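Local atomic coordinates of binding domain (Hc) of Paraclostridial Mosquitocidal Protein 1 (Paraclostridium bifermentans, PDB entry 6HOX), a protein that forms the receptor-binding part of a botulinum-like neurotoxin that targets Anopheles mosquitoes, and probably directs the toxin to host nerve cells. Residues Asp56-Lys61 / Asn241-Ser246; Trp94-Arg99 / Trp253-Glu258. All coordinates share one frame; numbering follows the deposited sequence.

Both contacts join the N-terminal, concanavalin-like region of the binding domain to the long loop between helix 233-241 and strand 263-267, which falls in the C-terminal, trefoil-type family region. From the N terminus the chain first passes the hairpin loop 56-61, between strands 53-56 and 61-66, then the end of strand 89-96 in 94-99. It returns to this loop at 241-246, at the end of helix 233-241, closing interaction 1, and reaches 94-99 again through 253-258, closing interaction 2. The two loops therefore cross rather than nest. Their centres lie about 10 Å apart, and the contacts touch each other, for instance where Glu255 lies against Gly57.

Interaction 1: residues Asp56-Lys61 / Asn241-Ser246; sequences DGRDSK and NSYFNS
The guanidinium of Arg58 meets Tyr243 and Phe244 with its edge: the carbonyl O of Tyr243, CE1 of Phe244 and a water all lie close to its plane. Phe244 receives this edge over one face of its ring, where Arg58 NH2 stands 3.5 Å from Phe244 CE1, and the two planes are turned 77° from each other. The Tyr243 ring is also steeply inclined to the guanidinium; Arg58 NH1 comes to it obliquely, 4.1 Å from Tyr243 CD1, and Ser242 OG sits over one of its faces, towards the rim.

The direct polar link is a weak but fairly straight hydrogen bond from Arg58 NH2 to Tyr243 O (3.3 Å, 166° at the hydrogen). Water makes the shorter connections. It accepts from Arg58 NH1 at 2.7 Å and donates to Tyr243 O at the same distance, so this carbonyl accepts a short bond from the water and a weak one from the arginine. A longer bond from the water to Asp59 OD2 (3.3 Å) brings in the residue after the arginine. A bend at chi3 (-53°) turns the end of the Arg58 chain towards 241-246.

Trp94 makes a cation-pi contact with Arg58 and meets the Tyr243 ring edge-to-face, while Phe240 packs on Phe244. At the base of the hairpin loop, Lys61 NZ and Asp56 OD1 form a salt bridge of 3.0 Å. The arginine thus joins a beta-hairpin of the concanavalin-like N-terminal region to a loop of the trefoil-type C-terminal region, the two families that make up clostridial neurotoxin binding domains.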
ATOM      1  N   ASP A  56      -3.507 -14.039  -0.778  1.00 25.45           N
ATOM      2  CA  ASP A  56      -2.608 -13.352  -1.660  1.00 24.49           C
ATOM      3  C   ASP A  56      -2.148 -12.067  -0.970  1.00 24.33           C
ATOM      4  O   ASP A  56      -2.959 -11.399  -0.317  1.00 24.89           O
ATOM      5  CB  ASP A  56      -3.286 -13.113  -3.009  1.00 26.21           C
ATOM      6  CG  ASP A  56      -3.531 -14.431  -3.724  1.00 29.62           C
ATOM      7  OD1 ASP A  56      -2.540 -15.160  -3.987  1.00 32.10           O
ATOM      8  OD2 ASP A  56      -4.689 -14.735  -3.975  1.00 34.03           O
ATOM      9  N   GLY A  57      -0.859 -11.736  -1.144  1.00 24.70           N
ATOM     10  CA  GLY A  57      -0.221 -10.623  -0.449  1.00 26.31           C
ATOM     11  C   GLY A  57       0.603  -9.743  -1.365  1.00 25.16           C
ATOM     12  O   GLY A  57       0.419  -9.728  -2.560  1.00 24.47           O
ATOM     13  N   ARG A  58       1.505  -8.964  -0.772  1.00 25.49           N
ATOM     14  CA  ARG A  58       2.278  -7.952  -1.516  1.00 26.80           C
ATOM     15  C   ARG A  58       3.523  -8.600  -2.122  1.00 26.60           C
ATOM     16  O   ARG A  58       4.207  -7.990  -2.960  1.00 27.77           O
ATOM     17  CB  ARG A  58       2.687  -6.788  -0.602  1.00 26.17           C
ATOM     18  CG  ARG A  58       3.512  -7.212   0.613  1.00 26.13           C
ATOM     19  CD  ARG A  58       4.211  -6.044   1.307  1.00 27.14           C
ATOM     20  NE  ARG A  58       5.016  -5.215   0.416  1.00 25.84           N
ATOM     21  CZ  ARG A  58       6.233  -5.533  -0.010  1.00 25.11           C
ATOM     22  NH1 ARG A  58       6.823  -6.641   0.419  1.00 26.28           N
ATOM     23  NH2 ARG A  58       6.839  -4.752  -0.879  1.00 23.80           N
ATOM     24  N   ASP A  59       3.831  -9.813  -1.661  1.00 26.64           N
ATOM     25  CA  ASP A  59       4.980 -10.567  -2.136  1.00 31.13           C
ATOM     26  C   ASP A  59       4.694 -12.057  -1.933  1.00 33.74           C
ATOM     27  O   ASP A  59       5.086 -12.672  -0.925  1.00 34.26           O
ATOM     28  CB  ASP A  59       6.247 -10.117  -1.406  1.00 33.60           C
ATOM     29  CG  ASP A  59       7.486 -10.854  -1.872  1.00 38.06           C
ATOM     30  OD1 ASP A  59       7.359 -11.700  -2.787  1.00 39.90           O
ATOM     31  OD2 ASP A  59       8.554 -10.582  -1.319  1.00 39.33           O
ATOM     32  N   SER A  60       3.955 -12.639  -2.868  1.00 33.14           N
ATOM     33  CA  SER A  60       3.355 -13.933  -2.604  1.00 42.87           C
ATOM     34  C   SER A  60       2.443 -13.811  -1.358  1.00 43.78           C
ATOM     35  O   SER A  60       1.888 -12.741  -1.090  1.00 49.99           O
ATOM     36  CB  SER A  60       4.426 -14.995  -2.460  1.00 45.22           C
ATOM     37  OG  SER A  60       3.909 -16.272  -2.792  1.00 49.93           O
ATOM     38  N   LYS A  61       2.304 -14.887  -0.578  1.00 36.54           N
ATOM     39  CA  LYS A  61       1.175 -15.049   0.318  1.00 36.08           C
ATOM     40  C   LYS A  61       1.395 -14.270   1.629  1.00 32.51           C
ATOM     41  O   LYS A  61       2.513 -13.976   2.032  1.00 29.34           O
ATOM     42  CB  LYS A  61       0.944 -16.539   0.591  1.00 38.03           C
ATOM     43  CG  LYS A  61       0.686 -17.378  -0.653  1.00 42.62           C
ATOM     44  CD  LYS A  61      -0.722 -17.227  -1.193  1.00 45.49           C
ATOM     45  CE  LYS A  61      -1.013 -18.204  -2.314  1.00 51.32           C
ATOM     46  NZ  LYS A  61      -2.314 -17.932  -2.983  1.00 53.66           N
ATOM     47  N   ASN A 241      13.583  -0.058   1.928  1.00 28.24           N
ATOM     48  CA  ASN A 241      14.021  -0.120   0.539  1.00 29.00           C
ATOM     49  C   ASN A 241      14.266  -1.568   0.109  1.00 30.19           C
ATOM     50  O   ASN A 241      14.084  -1.902  -1.076  1.00 29.27           O
ATOM     51  CB  ASN A 241      15.267   0.735   0.302  1.00 30.14           C
ATOM     52  CG  ASN A 241      14.973   2.213   0.365  1.00 30.58           C
ATOM     53  OD1 ASN A 241      13.846   2.645   0.131  1.00 33.14           O
ATOM     54  ND2 ASN A 241      15.978   3.004   0.697  1.00 34.20           N
ATOM     55  N   SER A 242      14.637  -2.430   1.064  1.00 28.68           N
ATOM     56  CA  SER A 242      15.026  -3.786   0.748  1.00 28.64           C
ATOM     57  C   SER A 242      13.817  -4.600   0.280  1.00 28.12           C
ATOM     58  O   SER A 242      13.985  -5.660  -0.310  1.00 32.06           O
ATOM     59  CB  SER A 242      15.742  -4.446   1.905  1.00 28.42           C
ATOM     60  OG  SER A 242      14.846  -4.833   2.939  1.00 27.90           O
ATOM     61  N   TYR A 243      12.604  -4.117   0.552  1.00 26.57           N
ATOM     62  CA  TYR A 243      11.382  -4.795   0.121  1.00 25.72           C
ATOM     63  C   TYR A 243      11.003  -4.454  -1.329  1.00 25.31           C
ATOM     64  O   TYR A 243      10.031  -5.006  -1.838  1.00 25.63           O
ATOM     65  CB  TYR A 243      10.243  -4.455   1.075  1.00 24.64           C
ATOM     66  CG  TYR A 243      10.426  -5.102   2.420  1.00 23.65           C
ATOM     67  CD1 TYR A 243      10.340  -6.476   2.541  1.00 22.21           C
ATOM     68  CD2 TYR A 243      10.721  -4.359   3.553  1.00 21.54           C
ATOM     69  CE1 TYR A 243      10.513  -7.102   3.764  1.00 22.69           C
ATOM     70  CE2 TYR A 243      10.883  -4.976   4.786  1.00 23.22           C
ATOM     71  CZ  TYR A 243      10.791  -6.352   4.888  1.00 22.43           C
ATOM     72  OH  TYR A 243      10.971  -6.989   6.084  1.00 26.38           O
ATOM     73  N   PHE A 244      11.763  -3.575  -1.978  1.00 26.71           N
ATOM     74  CA  PHE A 244      11.477  -3.130  -3.354  1.00 29.41           C
ATOM     75  C   PHE A 244      12.729  -3.295  -4.233  1.00 32.08           C
ATOM     76  O   PHE A 244      13.076  -2.422  -5.016  1.00 36.71           O
ATOM     77  CB  PHE A 244      10.972  -1.683  -3.310  1.00 28.72           C
ATOM     78  CG  PHE A 244       9.693  -1.512  -2.527  1.00 28.28           C
ATOM     79  CD1 PHE A 244       8.476  -1.819  -3.110  1.00 26.08           C
ATOM     80  CD2 PHE A 244       9.708  -1.097  -1.200  1.00 25.54           C
ATOM     81  CE1 PHE A 244       7.298  -1.676  -2.393  1.00 25.90           C
ATOM     82  CE2 PHE A 244       8.526  -0.952  -0.492  1.00 24.86           C
ATOM     83  CZ  PHE A 244       7.327  -1.250  -1.089  1.00 24.22           C
ATOM     84  N   ASN A 245      13.376  -4.453  -4.122  1.00 35.40           N
ATOM     85  CA  ASN A 245      14.678  -4.705  -4.752  1.00 41.18           C
ATOM     86  C   ASN A 245      14.501  -5.166  -6.211  1.00 42.60           C
ATOM     87  O   ASN A 245      15.477  -5.276  -6.944  1.00 50.62           O
ATOM     88  CB  ASN A 245      15.495  -5.727  -3.957  1.00 43.89           C
ATOM     89  CG  ASN A 245      14.689  -6.948  -3.546  1.00 51.23           C
ATOM     90  OD1 ASN A 245      13.533  -6.823  -3.125  1.00 53.03           O
ATOM     91  ND2 ASN A 245      15.284  -8.130  -3.652  1.00 52.07           N
ATOM     92  N   SER A 246      13.264  -5.425  -6.638  1.00 38.83           N
ATOM     93  CA  SER A 246      13.003  -5.931  -7.976  1.00 37.72           C
ATOM     94  C   SER A 246      12.428  -4.821  -8.865  1.00 35.66           C
ATOM     95  O   SER A 246      12.130  -3.714  -8.422  1.00 38.99           O
ATOM     96  CB  SER A 246      12.100  -7.122  -7.927  1.00 37.28           C
ATOM     97  OG  SER A 246      10.777  -6.714  -7.643  1.00 39.46           O
TER
HETATM   98  O   HOH W   1       8.996  -7.361  -0.991  1.00 34.66           O

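Interaction 2: residues Trp94-Arg99 / Trp253-Glu258; sequences WIRVPR and WGEPLE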
ATOM      1  N   TRP A  94       4.856  -5.499   7.678  1.00 21.38           N
ATOM      2  CA  TRP A  94       3.919  -5.039   6.676  1.00 21.24           C
ATOM      3  C   TRP A  94       2.513  -5.285   7.207  1.00 22.50           C
ATOM      4  O   TRP A  94       2.233  -6.382   7.707  1.00 22.84           O
ATOM      5  CB  TRP A  94       4.140  -5.776   5.359  1.00 22.09           C
ATOM      6  CG  TRP A  94       5.304  -5.267   4.573  1.00 22.41           C
ATOM      7  CD1 TRP A  94       6.540  -5.833   4.455  1.00 23.10           C
ATOM      8  CD2 TRP A  94       5.331  -4.071   3.774  1.00 23.48           C
ATOM      9  NE1 TRP A  94       7.328  -5.085   3.624  1.00 22.47           N
ATOM     10  CE2 TRP A  94       6.612  -4.003   3.182  1.00 23.57           C
ATOM     11  CE3 TRP A  94       4.393  -3.071   3.479  1.00 23.12           C
ATOM     12  CZ2 TRP A  94       6.980  -2.950   2.346  1.00 23.54           C
ATOM     13  CZ3 TRP A  94       4.755  -2.046   2.629  1.00 22.08           C
ATOM     14  CH2 TRP A  94       6.030  -1.992   2.071  1.00 23.05           C
ATOM     15  N   ILE A  95       1.653  -4.273   7.074  1.00 22.11           N
ATOM     16  CA  ILE A  95       0.277  -4.352   7.488  1.00 23.18           C
ATOM     17  C   ILE A  95      -0.619  -3.778   6.390  1.00 22.87           C
ATOM     18  O   ILE A  95      -0.282  -2.786   5.729  1.00 22.83           O
ATOM     19  CB  ILE A  95       0.056  -3.643   8.840  1.00 23.61           C
ATOM     20  CG1 ILE A  95      -1.228  -4.148   9.506  1.00 25.92           C
ATOM     21  CG2 ILE A  95       0.074  -2.131   8.700  1.00 23.13           C
ATOM     22  CD1 ILE A  95      -1.461  -3.580  10.899  1.00 27.77           C
ATOM     23  N   ARG A  96      -1.765  -4.428   6.195  1.00 22.02           N
ATOM     24  CA  ARG A  96      -2.814  -3.912   5.359  1.00 22.34           C
ATOM     25  C   ARG A  96      -4.109  -3.954   6.167  1.00 21.97           C
ATOM     26  O   ARG A  96      -4.617  -5.038   6.468  1.00 21.95           O
ATOM     27  CB  ARG A  96      -2.919  -4.719   4.063  1.00 22.71           C
ATOM     28  CG  ARG A  96      -3.786  -4.072   2.991  1.00 22.95           C
ATOM     29  CD  ARG A  96      -3.856  -4.922   1.743  1.00 23.65           C
ATOM     30  NE  ARG A  96      -4.762  -4.391   0.731  1.00 24.39           N
ATOM     31  CZ  ARG A  96      -5.076  -5.022  -0.397  1.00 23.84           C
ATOM     32  NH1 ARG A  96      -4.696  -6.273  -0.587  1.00 23.72           N
ATOM     33  NH2 ARG A  96      -5.791  -4.415  -1.328  1.00 23.57           N
ATOM     34  N   VAL A  97      -4.578  -2.767   6.548  1.00 20.90           N
ATOM     35  CA  VAL A  97      -5.776  -2.554   7.313  1.00 22.15           C
ATOM     36  C   VAL A  97      -6.873  -2.030   6.404  1.00 22.93           C
ATOM     37  O   VAL A  97      -6.640  -1.063   5.678  1.00 24.62           O
ATOM     38  CB  VAL A  97      -5.517  -1.548   8.442  1.00 22.13           C
ATOM     39  CG1 VAL A  97      -6.768  -1.289   9.266  1.00 21.33           C
ATOM     40  CG2 VAL A  97      -4.342  -1.981   9.313  1.00 22.74           C
ATOM     41  N   PRO A  98      -8.109  -2.590   6.454  1.00 26.59           N
ATOM     42  CA  PRO A  98      -9.187  -2.152   5.564  1.00 25.60           C
ATOM     43  C   PRO A  98      -9.445  -0.643   5.671  1.00 26.09           C
ATOM     44  O   PRO A  98      -9.253  -0.051   6.728  1.00 26.27           O
ATOM     45  CB  PRO A  98     -10.400  -2.969   6.033  1.00 25.35           C
ATOM     46  CG  PRO A  98      -9.759  -4.224   6.583  1.00 25.30           C
ATOM     47  CD  PRO A  98      -8.539  -3.701   7.319  1.00 26.27           C
ATOM     48  N   ARG A  99      -9.874  -0.051   4.561  1.00 24.92           N
ATOM     49  CA  ARG A  99     -10.200   1.349   4.505  1.00 28.27           C
ATOM     50  C   ARG A  99     -11.348   1.649   5.464  1.00 28.05           C
ATOM     51  O   ARG A  99     -12.377   0.978   5.473  1.00 31.37           O
ATOM     52  CB  ARG A  99     -10.632   1.810   3.113  1.00 27.84           C
ATOM     53  CG  ARG A  99     -10.562   3.322   2.966  1.00 28.38           C
ATOM     54  CD  ARG A  99     -11.685   3.852   2.115  1.00 30.69           C
ATOM     55  NE  ARG A  99     -12.964   3.666   2.773  1.00 30.75           N
ATOM     56  CZ  ARG A  99     -13.979   3.006   2.246  1.00 29.99           C
ATOM     57  NH1 ARG A  99     -13.901   2.563   1.006  1.00 28.83           N
ATOM     58  NH2 ARG A  99     -15.066   2.789   2.963  1.00 30.65           N
ATOM     59  N   TRP A 253      -2.641  -0.691  -4.265  1.00 21.47           N
ATOM     60  CA  TRP A 253      -2.615  -1.269  -2.940  1.00 21.33           C
ATOM     61  C   TRP A 253      -1.185  -1.582  -2.481  1.00 22.70           C
ATOM     62  O   TRP A 253      -0.989  -1.847  -1.281  1.00 24.38           O
ATOM     63  CB  TRP A 253      -3.460  -2.542  -2.881  1.00 21.33           C
ATOM     64  CG  TRP A 253      -4.864  -2.434  -3.393  1.00 21.54           C
ATOM     65  CD1 TRP A 253      -5.420  -3.218  -4.363  1.00 21.38           C
ATOM     66  CD2 TRP A 253      -5.902  -1.540  -2.946  1.00 20.50           C
ATOM     67  NE1 TRP A 253      -6.732  -2.887  -4.545  1.00 21.52           N
ATOM     68  CE2 TRP A 253      -7.063  -1.865  -3.690  1.00 21.64           C
ATOM     69  CE3 TRP A 253      -5.982  -0.533  -1.977  1.00 20.65           C
ATOM     70  CZ2 TRP A 253      -8.271  -1.182  -3.530  1.00 21.22           C
ATOM     71  CZ3 TRP A 253      -7.176   0.151  -1.825  1.00 21.85           C
ATOM     72  CH2 TRP A 253      -8.304  -0.177  -2.586  1.00 21.17           C
ATOM     73  N   GLY A 254      -0.224  -1.634  -3.421  1.00 21.09           N
ATOM     74  CA  GLY A 254       1.172  -1.991  -3.127  1.00 21.68           C
ATOM     75  C   GLY A 254       1.534  -3.438  -3.461  1.00 22.80           C
ATOM     76  O   GLY A 254       2.632  -3.903  -3.077  1.00 22.67           O
ATOM     77  N   GLU A 255       0.640  -4.127  -4.187  1.00 22.00           N
ATOM     78  CA  GLU A 255       0.839  -5.499  -4.660  1.00 22.49           C
ATOM     79  C   GLU A 255       1.380  -5.479  -6.086  1.00 21.70           C
ATOM     80  O   GLU A 255       1.321  -4.463  -6.768  1.00 20.92           O
ATOM     81  CB  GLU A 255      -0.458  -6.288  -4.503  1.00 22.65           C
ATOM     82  CG  GLU A 255      -0.956  -6.230  -3.068  1.00 22.71           C
ATOM     83  CD  GLU A 255      -1.874  -7.365  -2.657  1.00 25.52           C
ATOM     84  OE1 GLU A 255      -2.570  -7.912  -3.528  1.00 23.71           O
ATOM     85  OE2 GLU A 255      -1.896  -7.679  -1.460  1.00 24.18           O
ATOM     86  N   PRO A 256       2.045  -6.559  -6.541  1.00 23.49           N
ATOM     87  CA  PRO A 256       2.651  -6.561  -7.872  1.00 22.97           C
ATOM     88  C   PRO A 256       1.616  -6.266  -8.969  1.00 22.92           C
ATOM     89  O   PRO A 256       0.504  -6.778  -8.926  1.00 23.08           O
ATOM     90  CB  PRO A 256       3.243  -7.967  -7.985  1.00 23.78           C
ATOM     91  CG  PRO A 256       3.494  -8.370  -6.545  1.00 22.97           C
ATOM     92  CD  PRO A 256       2.315  -7.796  -5.788  1.00 22.71           C
ATOM     93  N   LEU A 257       1.990  -5.398  -9.919  1.00 21.83           N
ATOM     94  CA  LEU A 257       1.139  -5.044 -11.039  1.00 21.73           C
ATOM     95  C   LEU A 257       1.109  -6.246 -11.994  1.00 21.32           C
ATOM     96  O   LEU A 257       2.135  -6.867 -12.224  1.00 23.29           O
ATOM     97  CB  LEU A 257       1.703  -3.788 -11.706  1.00 20.37           C
ATOM     98  CG  LEU A 257       0.834  -3.162 -12.802  1.00 21.44           C
ATOM     99  CD1 LEU A 257      -0.466  -2.616 -12.224  1.00 22.69           C
ATOM    100  CD2 LEU A 257       1.593  -2.056 -13.521  1.00 21.63           C
ATOM    101  N   GLU A 258      -0.056  -6.593 -12.535  1.00 22.09           N
ATOM    102  CA  GLU A 258      -0.154  -7.814 -13.367  1.00 22.69           C
ATOM    103  C   GLU A 258      -0.685  -7.517 -14.768  1.00 23.29           C
ATOM    104  O   GLU A 258      -1.452  -6.587 -14.964  1.00 23.84           O
ATOM    105  CB  GLU A 258      -1.092  -8.848 -12.750  1.00 23.62           C
ATOM    106  CG  GLU A 258      -0.669  -9.316 -11.366  1.00 25.91           C
ATOM    107  CD  GLU A 258      -1.617 -10.346 -10.772  1.00 28.13           C
ATOM    108  OE1 GLU A 258      -2.313 -11.048 -11.562  1.00 30.79           O
ATOM    109  OE2 GLU A 258      -1.656 -10.452  -9.526  1.00 29.20           O
TER
HETATM  110  O   HOH W   2      -3.435  -8.676   0.343  1.00 25.36           O
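Arg96 leaves strand 89-96 with CG anti to the backbone N (chi1 -167°) and stays extended as far as NE, which carries its guanidinium across to Trp253 and Glu255. Trp253 turns its indole to meet it with chi1 at -52°, CG lying beside its own backbone N. Arg96 NH2 lies over one face of the indole, towards the rim, 3.0 Å from Trp253 CG. The guanidinium is tilted 42° from the ring plane rather than laid flat on it, giving an off-centre cation-pi contact with Arg96 CZ 4.4 Å from the centroid of the five-membered ring.

The other terminal nitrogen serves the carboxylate. Arg96 NH1 and Glu255 OE2 form a salt bridge of 3.3 Å, their flat groups crossing at a steep angle. A water closes a small triangle beside it, accepting from Arg96 NH1 at 2.9 Å and donating to Glu255 OE2 at 2.6 Å. Glu255 OE2 also accepts a hydrogen bond from Trp166 NE1, and Arg96 NE donates to Asn164 O, so both charged groups have further polar partners.

Trp253 NE1 is hydrogen-bonded to Ser439 O, and the indole packs on Val438 at the end of strand 435-438. The arginine thus projects from strand 89-96, which pairs with strands 167-174 and 218-227, onto the connection between helix 233-241 and strand 263-267.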